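Local coordinates for chitinase (Thermococcus chitonophagus, PDB 5XSW), which probably hydrolyses the beta-1,4 linkages within chitin chains, the present chain being the C-terminal part of a longer protein, at residues E213-G216 with T217-T220; I379-T382 with A383-M387; T220-P223 with A224-G227. One frame throughout, in Å; residues are numbered along the deposited sequence.

Contact 1 (E213-G216 with T217-T220). With NAG (2-acetamido-2-deoxy-beta-D-glucopyranose), chain C.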
loop_
_atom_site.group_PDB
_atom_site.type_symbol
_atom_site.label_atom_id
_atom_site.label_comp_id
_atom_site.label_asym_id
_atom_site.label_seq_id
_atom_site.Cartn_x
_atom_site.Cartn_y
_atom_site.Cartn_z
ATOM N N GLU A 213 -15.531 1.495 -12.394
ATOM C CA GLU A 213 -14.096 1.113 -12.405
ATOM C C GLU A 213 -13.717 0.237 -13.577
ATOM O O GLU A 213 -12.612 0.389 -14.129
ATOM C CB GLU A 213 -13.717 0.370 -11.125
ATOM C CG GLU A 213 -13.687 1.334 -9.895
ATOM C CD GLU A 213 -12.539 2.326 -9.925
ATOM O OE1 GLU A 213 -12.506 3.149 -8.971
ATOM O OE2 GLU A 213 -11.641 2.232 -10.831
ATOM N N ASN A 214 -14.583 -0.728 -13.930
ATOM C CA ASN A 214 -14.210 -1.665 -15.011
ATOM C C ASN A 214 -15.396 -2.403 -15.591
ATOM O O ASN A 214 -15.274 -3.569 -15.964
ATOM C CB ASN A 214 -13.163 -2.663 -14.441
ATOM C CG ASN A 214 -12.454 -3.534 -15.504
ATOM O OD1 ASN A 214 -12.445 -3.233 -16.701
ATOM N ND2 ASN A 214 -11.853 -4.653 -15.032
ATOM N N TRP A 215 -16.540 -1.738 -15.637
ATOM C CA TRP A 215 -17.730 -2.336 -16.253
ATOM C C TRP A 215 -18.009 -3.705 -15.615
ATOM O O TRP A 215 -18.478 -4.602 -16.287
ATOM C CB TRP A 215 -17.520 -2.506 -17.787
ATOM C CG TRP A 215 -17.729 -1.273 -18.603
ATOM C CD1 TRP A 215 -16.732 -0.381 -19.045
ATOM C CD2 TRP A 215 -18.985 -0.711 -19.042
ATOM N NE1 TRP A 215 -17.316 0.605 -19.803
ATOM C CE2 TRP A 215 -18.685 0.451 -19.801
ATOM C CE3 TRP A 215 -20.331 -1.100 -18.904
ATOM C CZ2 TRP A 215 -19.679 1.227 -20.429
ATOM C CZ3 TRP A 215 -21.327 -0.324 -19.544
ATOM C CH2 TRP A 215 -20.992 0.856 -20.259
ATOM N N GLY A 216 -17.703 -3.891 -14.332
ATOM C CA GLY A 216 -17.773 -5.259 -13.789
ATOM C C GLY A 216 -19.217 -5.753 -13.711
ATOM O O GLY A 216 -19.498 -6.940 -13.849
ATOM N N THR A 217 -20.146 -4.813 -13.593
ATOM C CA THR A 217 -21.527 -5.087 -13.160
ATOM C C THR A 217 -22.519 -4.347 -14.030
ATOM O O THR A 217 -23.609 -4.055 -13.597
ATOM C CB THR A 217 -21.712 -4.622 -11.695
ATOM O OG1 THR A 217 -21.198 -3.268 -11.622
ATOM C CG2 THR A 217 -20.871 -5.488 -10.766
ATOM N N ALA A 218 -22.136 -4.032 -15.263
ATOM C CA ALA A 218 -23.058 -3.375 -16.153
ATOM C C ALA A 218 -22.778 -3.825 -17.574
ATOM O O ALA A 218 -21.636 -4.131 -17.926
ATOM C CB ALA A 218 -22.949 -1.863 -16.043
ATOM N N VAL A 219 -23.829 -3.859 -18.397
ATOM C CA VAL A 219 -23.651 -4.203 -19.815
ATOM C C VAL A 219 -24.253 -3.043 -20.586
ATOM O O VAL A 219 -24.882 -2.202 -19.979
ATOM C CB VAL A 219 -24.340 -5.545 -20.200
ATOM C CG1 VAL A 219 -23.613 -6.731 -19.519
ATOM C CG2 VAL A 219 -25.857 -5.496 -19.810
ATOM N N THR A 220 -24.109 -3.028 -21.921
ATOM C CA THR A 220 -24.643 -1.902 -22.690
ATOM C C THR A 220 -25.031 -2.387 -24.099
ATOM O O THR A 220 -24.461 -3.350 -24.619
ATOM C CB THR A 220 -23.588 -0.709 -22.790
ATOM O OG1 THR A 220 -24.132 0.346 -23.581
ATOM C CG2 THR A 220 -22.279 -1.183 -23.428
HETATM C C1 NAG C . -11.419 3.364 -15.327
HETATM C C2 NAG C . -10.205 2.589 -14.983
HETATM C C3 NAG C . -9.913 2.653 -13.493
HETATM C C4 NAG C . -9.876 4.058 -12.970
HETATM C C5 NAG C . -11.141 4.726 -13.325
HETATM C C6 NAG C . -11.067 6.158 -12.868
HETATM C C7 NAG C . -9.480 0.505 -16.227
HETATM C C8 NAG C . -9.751 -0.980 -16.587
HETATM N N2 NAG C . -10.400 1.186 -15.408
HETATM O O3 NAG C . -8.668 2.004 -13.153
HETATM O O4 NAG C . -9.861 4.066 -11.527
HETATM O O5 NAG C . -11.349 4.730 -14.781
HETATM O O6 NAG C . -12.276 6.707 -13.376
HETATM O O7 NAG C . -8.479 1.125 -16.604
#

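Contact 2 (I379-T382 with A383-M387)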
loop_
_atom_site.group_PDB
_atom_site.type_symbol
_atom_site.label_atom_id
_atom_site.label_comp_id
_atom_site.label_asym_id
_atom_site.label_seq_id
_atom_site.Cartn_x
_atom_site.Cartn_y
_atom_site.Cartn_z
ATOM N N ILE A 379 -22.371 7.905 -7.692
ATOM C CA ILE A 379 -23.499 8.376 -6.879
ATOM C C ILE A 379 -24.808 8.290 -7.646
ATOM O O ILE A 379 -25.814 7.791 -7.111
ATOM C CB ILE A 379 -23.203 9.825 -6.386
ATOM C CG1 ILE A 379 -22.578 9.749 -4.990
ATOM C CG2 ILE A 379 -24.369 10.680 -6.511
ATOM C CD1 ILE A 379 -21.199 9.287 -4.996
ATOM N N ASN A 380 -24.793 8.713 -8.908
ATOM C CA ASN A 380 -25.990 8.602 -9.758
ATOM C C ASN A 380 -26.454 7.152 -9.928
ATOM O O ASN A 380 -27.650 6.848 -9.843
ATOM C CB ASN A 380 -25.721 9.229 -11.130
ATOM C CG ASN A 380 -25.636 10.774 -11.030
ATOM O OD1 ASN A 380 -26.316 11.416 -10.198
ATOM N ND2 ASN A 380 -24.763 11.361 -11.826
ATOM N N ILE A 381 -25.520 6.242 -10.161
ATOM C CA ILE A 381 -25.935 4.838 -10.358
ATOM C C ILE A 381 -26.457 4.228 -9.048
ATOM O O ILE A 381 -27.465 3.492 -9.053
ATOM C CB ILE A 381 -24.760 3.977 -10.958
ATOM C CG1 ILE A 381 -24.482 4.449 -12.385
ATOM C CG2 ILE A 381 -25.100 2.467 -10.967
ATOM C CD1 ILE A 381 -23.280 3.706 -13.087
ATOM N N THR A 382 -25.792 4.509 -7.931
ATOM C CA THR A 382 -26.272 4.006 -6.645
ATOM C C THR A 382 -27.721 4.502 -6.404
ATOM O O THR A 382 -28.592 3.710 -5.987
ATOM C CB THR A 382 -25.355 4.475 -5.473
ATOM O OG1 THR A 382 -24.007 4.074 -5.754
ATOM C CG2 THR A 382 -25.749 3.887 -4.100
ATOM N N ALA A 383 -27.950 5.804 -6.615
ATOM C CA ALA A 383 -29.292 6.390 -6.414
ATOM C C ALA A 383 -30.318 5.709 -7.350
ATOM O O ALA A 383 -31.399 5.341 -6.924
ATOM C CB ALA A 383 -29.265 7.925 -6.661
ATOM N N THR A 384 -29.983 5.551 -8.621
ATOM C CA THR A 384 -30.891 4.884 -9.586
ATOM C C THR A 384 -31.210 3.440 -9.213
ATOM O O THR A 384 -32.357 3.015 -9.301
ATOM C CB THR A 384 -30.293 4.938 -11.011
ATOM O OG1 THR A 384 -30.026 6.323 -11.311
ATOM C CG2 THR A 384 -31.261 4.376 -12.082
ATOM N N MET A 385 -30.199 2.680 -8.801
ATOM C CA MET A 385 -30.419 1.315 -8.348
ATOM C C MET A 385 -31.299 1.281 -7.100
ATOM O O MET A 385 -32.182 0.432 -6.975
ATOM C CB MET A 385 -29.066 0.638 -8.051
ATOM C CG MET A 385 -28.272 0.377 -9.338
ATOM S SD MET A 385 -26.719 -0.414 -8.935
ATOM C CE MET A 385 -27.248 -2.142 -8.747
ATOM N N ASP A 386 -31.025 2.182 -6.171
ATOM C CA ASP A 386 -31.806 2.279 -4.913
ATOM C C ASP A 386 -33.323 2.467 -5.193
ATOM O O ASP A 386 -34.150 2.043 -4.394
ATOM C CB ASP A 386 -31.393 3.477 -4.080
ATOM C CG ASP A 386 -30.010 3.347 -3.392
ATOM O OD1 ASP A 386 -29.438 2.227 -3.253
ATOM O OD2 ASP A 386 -29.553 4.412 -2.908
ATOM N N MET A 387 -33.641 3.218 -6.249
ATOM C CA MET A 387 -35.047 3.499 -6.631
ATOM C C MET A 387 -35.712 2.354 -7.403
ATOM O O MET A 387 -36.924 2.419 -7.679
ATOM C CB MET A 387 -35.142 4.749 -7.502
ATOM C CG MET A 387 -34.655 6.017 -6.828
ATOM S SD MET A 387 -35.688 6.353 -5.376
ATOM C CE MET A 387 -37.246 6.801 -6.191
#

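Contact 3 (T220-P223 with A224-G227)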
loop_
_atom_site.group_PDB
_atom_site.type_symbol
_atom_site.label_atom_id
_atom_site.label_comp_id
_atom_site.label_asym_id
_atom_site.label_seq_id
_atom_site.Cartn_x
_atom_site.Cartn_y
_atom_site.Cartn_z
ATOM N N THR A 220 -24.109 -3.028 -21.921
ATOM C CA THR A 220 -24.643 -1.902 -22.690
ATOM C C THR A 220 -25.031 -2.387 -24.099
ATOM O O THR A 220 -24.461 -3.350 -24.619
ATOM C CB THR A 220 -23.588 -0.709 -22.790
ATOM O OG1 THR A 220 -24.132 0.346 -23.581
ATOM C CG2 THR A 220 -22.279 -1.183 -23.428
ATOM N N LYS A 221 -26.012 -1.721 -24.699
ATOM C CA LYS A 221 -26.297 -1.923 -26.132
ATOM C C LYS A 221 -25.533 -0.977 -27.030
ATOM O O LYS A 221 -25.683 -1.032 -28.224
ATOM C CB LYS A 221 -27.781 -1.749 -26.423
ATOM C CG LYS A 221 -28.672 -2.600 -25.585
ATOM C CD LYS A 221 -30.085 -2.545 -26.115
ATOM C CE LYS A 221 -30.921 -3.743 -25.671
ATOM N NZ LYS A 221 -32.357 -3.339 -25.503
ATOM N N ASP A 222 -24.743 -0.083 -26.442
ATOM C CA ASP A 222 -23.948 0.895 -27.205
ATOM C C ASP A 222 -22.961 0.172 -28.084
ATOM O O ASP A 222 -22.080 -0.533 -27.586
ATOM C CB ASP A 222 -23.195 1.855 -26.262
ATOM C CG ASP A 222 -22.643 3.101 -26.994
ATOM O OD1 ASP A 222 -22.199 2.984 -28.152
ATOM O OD2 ASP A 222 -22.660 4.187 -26.389
ATOM N N PRO A 223 -23.112 0.313 -29.420
ATOM C CA PRO A 223 -22.308 -0.550 -30.296
ATOM C C PRO A 223 -20.842 -0.091 -30.393
ATOM O O PRO A 223 -20.010 -0.856 -30.870
ATOM C CB PRO A 223 -23.031 -0.446 -31.650
ATOM C CG PRO A 223 -23.676 0.916 -31.613
ATOM C CD PRO A 223 -24.072 1.154 -30.168
ATOM N N ALA A 224 -20.531 1.109 -29.910
ATOM C CA ALA A 224 -19.152 1.561 -29.792
ATOM C C ALA A 224 -18.378 0.687 -28.809
ATOM O O ALA A 224 -17.150 0.692 -28.771
ATOM C CB ALA A 224 -19.115 3.010 -29.331
ATOM N N PHE A 225 -19.104 -0.039 -27.970
ATOM C CA PHE A 225 -18.469 -0.668 -26.829
ATOM C C PHE A 225 -18.318 -2.148 -26.935
ATOM O O PHE A 225 -18.969 -2.881 -26.195
ATOM C CB PHE A 225 -19.244 -0.346 -25.566
ATOM C CG PHE A 225 -18.991 0.995 -25.096
ATOM C CD1 PHE A 225 -19.584 2.074 -25.720
ATOM C CD2 PHE A 225 -18.093 1.217 -24.088
ATOM C CE1 PHE A 225 -19.302 3.337 -25.331
ATOM C CE2 PHE A 225 -17.830 2.482 -23.682
ATOM C CZ PHE A 225 -18.424 3.545 -24.285
ATOM N N LYS A 226 -17.420 -2.574 -27.814
ATOM C CA LYS A 226 -16.999 -3.955 -27.875
ATOM C C LYS A 226 -16.780 -4.522 -26.474
ATOM O O LYS A 226 -16.255 -3.858 -25.550
ATOM C CB LYS A 226 -15.727 -4.089 -28.710
ATOM C CG LYS A 226 -15.821 -3.392 -30.079
ATOM C CD LYS A 226 -14.519 -3.529 -30.871
ATOM C CE LYS A 226 -14.633 -2.893 -32.250
ATOM N NZ LYS A 226 -13.382 -3.086 -33.043
ATOM N N GLY A 227 -17.226 -5.754 -26.325
ATOM C CA GLY A 227 -17.094 -6.483 -25.086
ATOM C C GLY A 227 -17.588 -7.894 -25.317
ATOM O O GLY A 227 -17.855 -8.297 -26.467
#

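Contact 1 (E213-G216 with T217-T220)
W215 meets the strand that follows it with the edge of its six-membered ring. CE3 lies 3.4 Å from A218 O, which sits near the ring plane, and 4.0 Å from A218 CB; further round the same edge, CZ3 is 4.0 Å from V219 O. T220 comes in at a slant, its CB 3.9 Å from W215 CH2. Two things aim the indole: W215 is the first residue to depart from the helix, with a positive phi of 54°, and its CG stands beside its own N, anti to the carbonyl carbon (chi1 -80°). This is the turn that takes helix 203-214 into strand 218-219, an outer strand of a small three-stranded antiparallel sheet, and T217 ties back to the helix by bonding through OG1 to M207 O. The helix end belongs to the glycan pocket, where W215 also touches a bound alpha-anomer of the sugar (NDG). E213 holds the beta sugar twice: its O accepts from NAG N2 at 2.7 Å, and its OE2, brought round by a bend at chi2 (-70°), accepts from NAG O4 at 2.6 Å. H374 NE2 bonds the other oxygen, OE1. N214 OD1 lies 3.5 Å from the acetyl methyl C8 of NAG and is itself bonded to Q242 N.

Contact 2 (I379-T382 with A383-M387)
I381 lays its CG2 methyl slantwise against the thioether of M385, with CG2 3.9 Å from SD. The two residues are one turn apart in helix 374-386, so this is an i to i+4 contact within a single alpha helix. I381 CG2 points anti to its own N, while the M385 chain runs out beside its N and then bends at chi3 (81°), which carries the methyl end away from I381. Both side chains reach M181 of strand 179-181, and they also pack on helix 203-214, I381 against A208 and M385 against N204 and M207. This face therefore joins the helix that starts at H374, a glycan-pocket residue, to the helix that bears E213 of the same pocket.

On the next positions T382 and D386 lie side by side and point the same way, with T382 CG2 4.0 Å from D386 OD2. T382 OG1 bonds to V378 O, and one carboxylate oxygen of D386, OD1, accepts from N202 and N204. The backbone closes the same turn through D386 N and T382 O, 2.9 Å apart. T384 adds a side-chain bond to the helical pattern. With chi1 at -55°, its OG1 lies back over the preceding turn, and N380 O accepts from T384 OG1 at 2.8 Å and from T384 N at 2.9 Å, the two donors arriving from opposite faces of the carbonyl plane.

Contact 3 (T220-P223 with A224-G227)
D222 and F225 are joined by a backbone bond and by packing of their side chains. The backbone bond runs from F225 N to D222 O, 3.0 Å apart, and closes a type I beta turn with P223 and A224 at its corners.

A second bond comes from the D222 carboxylate. Its CG extends anti to the backbone N (chi1 -166°), and from there OD1 reaches forward to accept from A224 N at 3.1 Å. The amide meets OD1 on the anti side and somewhat out of the carboxylate plane. The other oxygen, OD2, is held by S177 N, so the carboxylate is gripped at both ends and its rotation should be restricted. Just upstream, T220 OG1 accepts from D222 N at 3.0 Å; the same hydroxyl bonds to S178 O, which links this part of the loop to the chain around S177 as well.

The van der Waals contacts gather on F225. D222 CG lies 3.5 Å from F225 CD1, and OD2 is 3.6 Å from CE1; carboxylate and ring planes are turned 64° apart, so the two groups do not stack flat. The apolar contact comes from further back, where T220 CG2 touches F225 CB at 3.8 Å, the two side chains crossing at nearly a right angle. A176 packs against both F225 and D222.

Taken in chain order, this is an ST turn at T220 running straight into an Asx turn at D222, the latter superimposed on the type I turn, in the surface loop that leads from strand 218-219 to strand 228-232.

From the N terminus, contact 1 comes first and turns the end of helix 203-214 into strand 218-219. Contact 3 begins on the residue where contact 1 ends, T220, and reverses the chain on the way to strand 228-232. The two also touch directly, W215 CZ2 lying 3.9 Å from F225 CE2. Contact 2 follows far along the sequence, within helix 374-386, so the three run in series and none crosses or encloses another. The centre of contact 2 is about 15 Å from that of contact 1 and about 22 Å from that of contact 3. Helix 203-214 and strand 179-181 bridge contacts 1 and 2, and both helices bring residues to the glycan pocket, E213 from one and H374 from the other.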